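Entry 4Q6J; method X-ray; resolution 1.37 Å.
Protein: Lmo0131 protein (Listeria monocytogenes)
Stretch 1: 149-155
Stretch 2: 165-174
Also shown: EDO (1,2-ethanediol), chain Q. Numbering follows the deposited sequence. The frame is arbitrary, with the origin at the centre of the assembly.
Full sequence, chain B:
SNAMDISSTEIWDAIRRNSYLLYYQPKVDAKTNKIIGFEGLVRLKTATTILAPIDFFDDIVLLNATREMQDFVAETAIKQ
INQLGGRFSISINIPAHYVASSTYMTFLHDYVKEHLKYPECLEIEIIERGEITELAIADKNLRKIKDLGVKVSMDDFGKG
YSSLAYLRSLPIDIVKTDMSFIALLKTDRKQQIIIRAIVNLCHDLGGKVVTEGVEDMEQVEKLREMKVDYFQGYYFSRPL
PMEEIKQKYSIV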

ATOM      1  N   GLY B 149      -4.472  30.764 -14.127  1.00 15.32           N
ATOM      2  CA  GLY B 149      -3.073  31.124 -14.275  1.00 15.80           C
ATOM      3  C   GLY B 149      -2.159  30.344 -13.356  1.00 13.76           C
ATOM      4  O   GLY B 149      -0.945  30.383 -13.511  1.00 15.96           O
ATOM      5  N   VAL B 150      -2.767  29.645 -12.397  1.00 13.16           N
ATOM      6  CA  VAL B 150      -2.094  28.804 -11.400  1.00 13.48           C
ATOM      7  C   VAL B 150      -1.268  27.677 -12.025  1.00 14.56           C
ATOM      8  O   VAL B 150      -1.693  27.034 -13.002  1.00 14.83           O
ATOM      9  CB  VAL B 150      -3.164  28.212 -10.443  1.00 11.96           C
ATOM     10  CG1 VAL B 150      -2.571  27.243  -9.404  1.00 14.11           C
ATOM     11  CG2 VAL B 150      -3.887  29.329  -9.749  1.00 15.85           C
ATOM     12  N   LYS B 151      -0.091  27.443 -11.453  1.00 11.06           N
ATOM     13  CA  LYS B 151       0.769  26.327 -11.878  1.00 17.39           C
ATOM     14  C   LYS B 151       0.546  25.048 -11.047  1.00 11.94           C
ATOM     15  O   LYS B 151       0.001  25.097  -9.938  1.00 11.73           O
ATOM     16  CB  LYS B 151       2.229  26.751 -11.834  1.00 12.31           C
ATOM     17  CG  LYS B 151       2.488  27.957 -12.637  1.00 12.53           C
ATOM     18  CD  LYS B 151       2.586  27.604 -14.092  1.00 19.51           C
ATOM     19  CE  LYS B 151       2.950  28.825 -14.948  1.00 29.15           C
ATOM     20  NZ  LYS B 151       3.165  28.471 -16.400  1.00 37.95           N
ATOM     21  N   VAL B 152       0.960  23.918 -11.609  1.00 10.95           N
ATOM     22  CA  VAL B 152       0.775  22.605 -10.989  1.00 14.07           C
ATOM     23  C   VAL B 152       2.069  21.777 -11.009  1.00 14.36           C
ATOM     24  O   VAL B 152       2.679  21.577 -12.053  1.00 11.47           O
ATOM     25  CB  VAL B 152      -0.334  21.812 -11.708  1.00 12.56           C
ATOM     26  CG1 VAL B 152      -0.394  20.369 -11.189  1.00 12.99           C
ATOM     27  CG2 VAL B 152      -1.673  22.506 -11.526  1.00 11.53           C
ATOM     28  N   SER B 153       2.510  21.336  -9.839  1.00 10.96           N
ATOM     29  CA  SER B 153       3.673  20.475  -9.770  1.00 11.49           C
ATOM     30  C   SER B 153       3.319  19.166  -9.087  1.00  9.55           C
ATOM     31  O   SER B 153       2.235  19.011  -8.575  1.00 12.24           O
ATOM     32  CB  SER B 153       4.809  21.162  -9.021  1.00 16.83           C
ATOM     33  OG  SER B 153       4.428  21.455  -7.715  1.00 12.98           O
HETATM   34  N   MSE B 154       4.250  18.218  -9.076  1.00 11.76           N
HETATM   35  CA  MSE B 154       4.035  16.947  -8.386  1.00 12.24           C
HETATM   36  C   MSE B 154       5.311  16.601  -7.659  1.00 10.03           C
HETATM   37  O   MSE B 154       6.405  16.811  -8.172  1.00 11.85           O
HETATM   38  CB  MSE B 154       3.633  15.832  -9.375  1.00 13.97           C
HETATM   39  CG  MSE B 154       4.677  15.509 -10.406  1.00 15.87           C
HETATM   40 SE   MSE B 154       4.199  14.100 -11.698  0.73 23.81          SE
HETATM   41  CE  MSE B 154       4.263  12.567 -10.431  1.00 16.93           C
ATOM     42  N   ASP B 155       5.173  16.071  -6.457  1.00 13.09           N
ATOM     43  CA  ASP B 155       6.343  15.743  -5.642  1.00 14.87           C
ATOM     44  C   ASP B 155       6.848  14.319  -5.893  1.00 17.46           C
ATOM     45  O   ASP B 155       6.218  13.555  -6.627  1.00 17.29           O
ATOM     46  CB  ASP B 155       6.013  15.920  -4.165  1.00 11.98           C
ATOM     47  CG  ASP B 155       5.301  14.727  -3.586  1.00 17.38           C
ATOM     48  OD1 ASP B 155       4.679  13.971  -4.369  1.00 25.26           O
ATOM     49  OD2 ASP B 155       5.357  14.538  -2.343  1.00 21.86           O
TER
HETATM   50  C1  EDO Q 306       4.192  13.692   1.974  1.00 35.58           C
HETATM   51  O1  EDO Q 306       4.741  14.853   1.335  1.00 42.83           O
HETATM   52  C2  EDO Q 306       4.740  12.425   1.338  1.00 36.64           C
HETATM   53  O2  EDO Q 306       4.246  12.317   0.007  1.00 36.03           O
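Stretch 2 165-174: AYLRSLPIDI

Stretch 1 leaves a helix at Gly 149, whose positive phi (121°) closes a Schellman motif and would jam a CB against the preceding carbonyl; glycine suits the place. The chain then extends into a strand from Lys 151 to Met 154. Stretch 2 begins in the last turn of a helix, where Ser 169 N hydrogen-bonds to Ala 165 O (2.9 Å) and Leu 170 N to Tyr 166 O (3.0 Å). Leu 170 is the first residue to leave helical angles, and after Pro 171 the chain runs alongside the strand in the same direction, extended at Ile 172, kinked at Asp 173 (psi -37°) and in strand conformation at Ile 174. Ser 153 and Ile 174 form a parallel bridge, their CA atoms 4.4 Å apart. Val 152 O accepts two backbone hydrogen bonds, from Asp 173 N (2.7 Å) and Ile 174 N (3.1 Å); two residues along the strand, Met 154 N donates to the O of that same Ile 174 (3.1 Å). The CA of Ser 153 also lies 3.0 Å from Ile 174 O, a CA-H...O contact.

Asp 173 extends this pairing with its side chain: OD2 accepts from Val 152 N at 2.8 Å, so a carboxylate serves where a backbone carbonyl otherwise might. Asp 173 OD1 stands 4.5 Å from Lys 151 NZ, too far for a salt bridge, but a water donates to OD1 (2.8 Å) and weakly accepts from NZ (3.5 Å). The exposed lysine lays its CD 3.6 Å from Asp 173 OD2, while its amino group meets the acid only through the water.

Apolar contacts complete the packing. Val 152 CG1 meets Ile 172 CD1 at 3.7 Å, while Met 154, a selenomethionine pointing toward stretch 2, places CG 4.1 Å from Ile 172 CG2 and carries its flexible chain on to the helix, with CE 3.5 Å from Tyr 166 CB. Small Ser 153 shares a sheet face with Ile 174, their CB atoms 3.6 Å apart.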

ATOM      1  N   ALA B 165       2.249   7.853 -14.732  1.00 15.56           N
ATOM      2  CA  ALA B 165       0.831   8.019 -15.047  1.00 15.80           C
ATOM      3  C   ALA B 165       0.329   9.400 -14.646  1.00 17.69           C
ATOM      4  O   ALA B 165      -0.462  10.006 -15.352  1.00 16.62           O
ATOM      5  CB  ALA B 165       0.026   6.980 -14.384  1.00 14.91           C
ATOM      6  N   TYR B 166       0.783   9.886 -13.501  1.00 19.07           N
ATOM      7  CA  TYR B 166       0.549  11.273 -13.141  1.00 17.49           C
ATOM      8  C   TYR B 166       1.034  12.211 -14.231  1.00 13.81           C
ATOM      9  O   TYR B 166       0.337  13.129 -14.667  1.00 19.44           O
ATOM     10  CB  TYR B 166       1.260  11.601 -11.838  1.00 17.66           C
ATOM     11  CG  TYR B 166       0.448  11.227 -10.641  1.00 18.97           C
ATOM     12  CD1 TYR B 166       0.482   9.944 -10.125  1.00 26.74           C
ATOM     13  CD2 TYR B 166      -0.364  12.150 -10.022  1.00 31.63           C
ATOM     14  CE1 TYR B 166      -0.281   9.605  -9.000  1.00 33.84           C
ATOM     15  CE2 TYR B 166      -1.137  11.820  -8.914  1.00 30.78           C
ATOM     16  CZ  TYR B 166      -1.102  10.556  -8.403  1.00 32.94           C
ATOM     17  OH  TYR B 166      -1.867  10.246  -7.285  1.00 41.56           O
ATOM     18  N   LEU B 167       2.250  11.967 -14.675  1.00 14.11           N
ATOM     19  CA  LEU B 167       2.853  12.775 -15.707  1.00 18.80           C
ATOM     20  C   LEU B 167       2.072  12.733 -17.004  1.00 17.27           C
ATOM     21  O   LEU B 167       1.905  13.744 -17.662  1.00 19.72           O
ATOM     22  CB  LEU B 167       4.279  12.288 -15.953  1.00 17.04           C
ATOM     23  CG  LEU B 167       5.129  13.258 -16.741  1.00 18.72           C
ATOM     24  CD1 LEU B 167       5.020  14.665 -16.208  1.00 19.35           C
ATOM     25  CD2 LEU B 167       6.532  12.789 -16.625  1.00 18.60           C
ATOM     26  N   ARG B 168       1.601  11.542 -17.364  1.00 15.49           N
ATOM     27  CA  ARG B 168       0.836  11.323 -18.574  1.00 15.17           C
ATOM     28  C   ARG B 168      -0.534  11.990 -18.532  1.00 21.81           C
ATOM     29  O   ARG B 168      -0.909  12.678 -19.466  1.00 21.37           O
ATOM     30  CB  ARG B 168       0.655   9.825 -18.783  1.00 17.48           C
ATOM     31  CG  ARG B 168      -0.353   9.487 -19.828  1.00 14.92           C
ATOM     32  CD  ARG B 168      -0.644   8.006 -19.880  1.00 18.51           C
ATOM     33  NE  ARG B 168      -1.328   7.675 -21.126  1.00 13.22           N
ATOM     34  CZ  ARG B 168      -1.496   6.447 -21.600  1.00 13.16           C
ATOM     35  NH1 ARG B 168      -1.035   5.394 -20.950  1.00 17.91           N
ATOM     36  NH2 ARG B 168      -2.120   6.293 -22.736  1.00 16.52           N
ATOM     37  N   SER B 169      -1.263  11.818 -17.431  1.00 18.77           N
ATOM     38  CA  SER B 169      -2.675  12.153 -17.420  1.00 16.34           C
ATOM     39  C   SER B 169      -3.125  13.352 -16.563  1.00 21.06           C
ATOM     40  O   SER B 169      -4.326  13.618 -16.455  1.00 19.33           O
ATOM     41  CB  SER B 169      -3.482  10.908 -17.080  1.00 24.29           C
ATOM     42  OG  SER B 169      -3.063   9.826 -17.892  1.00 21.13           O
ATOM     43  N   LEU B 170      -2.179  14.071 -15.966  1.00 16.20           N
ATOM     44  CA  LEU B 170      -2.492  15.325 -15.283  1.00 13.54           C
ATOM     45  C   LEU B 170      -1.789  16.498 -15.981  1.00 24.02           C
ATOM     46  O   LEU B 170      -0.827  16.287 -16.719  1.00 26.15           O
ATOM     47  CB  LEU B 170      -2.090  15.235 -13.813  1.00 15.30           C
ATOM     48  CG  LEU B 170      -2.898  14.226 -13.011  1.00 17.69           C
ATOM     49  CD1 LEU B 170      -2.413  14.262 -11.604  1.00 16.48           C
ATOM     50  CD2 LEU B 170      -4.345  14.589 -13.101  1.00 13.17           C
ATOM     51  N   PRO B 171      -2.269  17.734 -15.770  1.00 14.20           N
ATOM     52  CA  PRO B 171      -1.676  18.863 -16.496  1.00 15.58           C
ATOM     53  C   PRO B 171      -0.484  19.497 -15.743  1.00 12.58           C
ATOM     54  O   PRO B 171      -0.479  20.650 -15.375  1.00 15.27           O
ATOM     55  CB  PRO B 171      -2.854  19.824 -16.637  1.00 14.00           C
ATOM     56  CG  PRO B 171      -3.581  19.644 -15.396  1.00 14.32           C
ATOM     57  CD  PRO B 171      -3.490  18.145 -15.062  1.00 12.68           C
ATOM     58  N   ILE B 172       0.553  18.694 -15.562  1.00 13.45           N
ATOM     59  CA  ILE B 172       1.711  19.048 -14.763  1.00 10.37           C
ATOM     60  C   ILE B 172       2.631  20.067 -15.456  1.00 12.70           C
ATOM     61  O   ILE B 172       2.953  19.925 -16.634  1.00 13.15           O
ATOM     62  CB  ILE B 172       2.521  17.772 -14.415  1.00 14.00           C
ATOM     63  CG1 ILE B 172       1.622  16.685 -13.827  1.00 12.38           C
ATOM     64  CG2 ILE B 172       3.631  18.096 -13.469  1.00 18.48           C
ATOM     65  CD1 ILE B 172       0.822  17.155 -12.675  1.00 15.07           C
ATOM     66  N   ASP B 173       3.031  21.106 -14.712  1.00 14.60           N
ATOM     67  CA  ASP B 173       3.995  22.116 -15.163  1.00 12.79           C
ATOM     68  C   ASP B 173       5.409  21.842 -14.623  1.00 12.86           C
ATOM     69  O   ASP B 173       6.399  22.095 -15.296  1.00 14.06           O
ATOM     70  CB  ASP B 173       3.604  23.519 -14.675  1.00 12.61           C
ATOM     71  CG  ASP B 173       2.270  23.987 -15.202  1.00 14.55           C
ATOM     72  OD1 ASP B 173       2.125  24.084 -16.436  1.00 17.16           O
ATOM     73  OD2 ASP B 173       1.380  24.276 -14.389  1.00 16.02           O
ATOM     74  N   ILE B 174       5.500  21.366 -13.389  1.00 12.69           N
ATOM     75  CA  ILE B 174       6.791  21.204 -12.728  1.00 12.87           C
ATOM     76  C   ILE B 174       6.895  19.825 -12.070  1.00 11.74           C
ATOM     77  O   ILE B 174       6.002  19.384 -11.349  1.00 10.53           O
ATOM     78  CB  ILE B 174       7.027  22.309 -11.664  1.00 16.20           C
ATOM     79  CG1 ILE B 174       7.158  23.686 -12.316  1.00 16.86           C
ATOM     80  CG2 ILE B 174       8.239  22.009 -10.809  1.00 12.38           C
ATOM     81  CD1 ILE B 174       6.231  24.687 -11.703  1.00 27.32           C
TER
HETATM   82  O   HOH W   1       1.166  26.186 -18.079  1.00 34.20           O